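Local coordinates for uncharacterized protein (Xanthomonas campestris pv. campestris, PDB 3HIU) that is of unknown function but belongs to the DUF892 family of ferritin-like helical-bundle proteins and forms a two-fold symmetric pair in the crystal, at the interface of chains A and B. Sequence-based numbering; all coordinates share one arbitrary frame. Chains: chain A/B, Uncharacterized protein.

The interface of chains A and B. Residues chain A 98, 145, 148-149, 152; chain B 10, 109, 112-113.
Helix packs against helix in this part of the two-fold symmetric interface of the deposited pair, where A:Gln148 and its neighbours on helix 124-159 of chain A meet B:Ala109, B:Arg112 and B:Ala113 on helix 94-120 of chain B; the patch and its twin contribute to holding the two chains together in this assembly, which may or may not be the biological one. A chi1 of -166° turns CG of A:Gln148 away from the backbone N, and the bend at chi2 brings the amide towards chain B. Its NE2 donates a hydrogen bond to the backbone carbonyl O of B:Ala109 at 3.0 Å. That oxygen lies in the amide plane, whereas the N-H arrives from above the carbonyl plane and off its lone pairs. The amide oxygen OE1 faces B:Arg112, whose guanidinium is nearly coplanar with the amide; the modelled approach of NH2 to OE1 is too short to be physical, so a bond between them is doubtful. A:Ile145 flanks the same arginine, its CG1 over one guanidinium face near the rim and its CD1 3.8 Å from the aliphatic CD of B:Arg112. Beyond the glutamine, A:Val152 divides its two methyls: CG2 rests 3.6 Å from CB of B:Ala113, and CG1 touches the B:Trp10 ring at CZ3, 4.0 Å away. A:Gly98, on helix 92-120, also meets B:Ala109, its CA 3.9 Å from the methyl CB, a close approach that the small residues allow. The site thus combines apolar packing with a side-chain-to-backbone bond, and may contribute to dimerisation if this pair also forms in solution.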
# COMPACT_ATOMS: atom_id res chain seq x y z
N GLY A 98 7.00 -1.94 6.10
CA GLY A 98 6.61 -1.22 4.91
C GLY A 98 5.47 -1.88 4.14
O GLY A 98 4.58 -1.21 3.59
N ILE A 145 3.34 4.08 10.68
CA ILE A 145 4.16 5.10 10.04
C ILE A 145 4.72 6.11 11.05
O ILE A 145 5.75 6.75 10.80
CB ILE A 145 3.40 5.82 8.90
CG1 ILE A 145 4.38 6.40 7.86
CG2 ILE A 145 2.43 6.86 9.46
CD1 ILE A 145 5.01 5.35 6.93
N GLN A 148 7.56 4.07 12.53
CA GLN A 148 8.42 3.51 11.49
C GLN A 148 9.85 3.99 11.64
O GLN A 148 10.79 3.20 11.65
CB GLN A 148 7.92 3.88 10.09
CG GLN A 148 8.58 3.06 8.98
CD GLN A 148 8.83 3.85 7.70
OE1 GLN A 148 8.62 5.06 7.66
NE2 GLN A 148 9.29 3.17 6.66
N GLU A 149 10.02 5.30 11.77
CA GLU A 149 11.35 5.89 11.79
C GLU A 149 12.27 5.29 12.88
O GLU A 149 13.49 5.18 12.67
CB GLU A 149 11.25 7.40 11.94
CG GLU A 149 12.44 8.15 11.40
CD GLU A 149 12.37 9.63 11.70
OE1 GLU A 149 11.66 10.01 12.66
OE2 GLU A 149 13.02 10.42 10.98
N VAL A 152 13.48 1.60 11.82
CA VAL A 152 14.55 1.73 10.84
C VAL A 152 15.87 2.13 11.50
O VAL A 152 16.90 1.51 11.26
CB VAL A 152 14.20 2.74 9.73
CG1 VAL A 152 15.35 2.87 8.78
CG2 VAL A 152 12.94 2.30 8.99
N TRP B 10 19.06 -0.93 -0.16
CA TRP B 10 17.71 -0.36 -0.26
C TRP B 10 17.54 0.49 -1.51
O TRP B 10 16.45 0.57 -2.06
CB TRP B 10 17.36 0.44 1.00
CG TRP B 10 17.21 -0.46 2.17
CD1 TRP B 10 17.08 -1.80 2.13
CD2 TRP B 10 17.16 -0.08 3.56
NE1 TRP B 10 16.96 -2.30 3.41
CE2 TRP B 10 17.00 -1.26 4.30
CE3 TRP B 10 17.23 1.13 4.24
CZ2 TRP B 10 16.91 -1.27 5.69
CZ3 TRP B 10 17.14 1.12 5.62
CH2 TRP B 10 16.98 -0.07 6.33
N ALA B 109 6.74 4.50 2.45
CA ALA B 109 7.47 3.82 3.50
C ALA B 109 8.93 3.56 3.09
O ALA B 109 9.85 3.87 3.85
CB ALA B 109 6.77 2.54 3.89
N ARG B 112 10.97 6.86 2.84
CA ARG B 112 11.21 7.39 4.18
C ARG B 112 12.40 6.66 4.79
O ARG B 112 13.29 7.29 5.32
CB ARG B 112 9.99 7.22 5.09
CG ARG B 112 8.80 8.10 4.72
CD ARG B 112 7.62 7.87 5.68
NE ARG B 112 7.63 8.81 6.80
CZ ARG B 112 7.82 8.47 8.08
NH1 ARG B 112 7.81 9.41 9.01
NH2 ARG B 112 8.00 7.21 8.43
N ALA B 113 12.40 5.33 4.71
CA ALA B 113 13.47 4.52 5.30
C ALA B 113 14.78 4.63 4.52
O ALA B 113 15.84 4.31 5.04
CB ALA B 113 13.04 3.07 5.45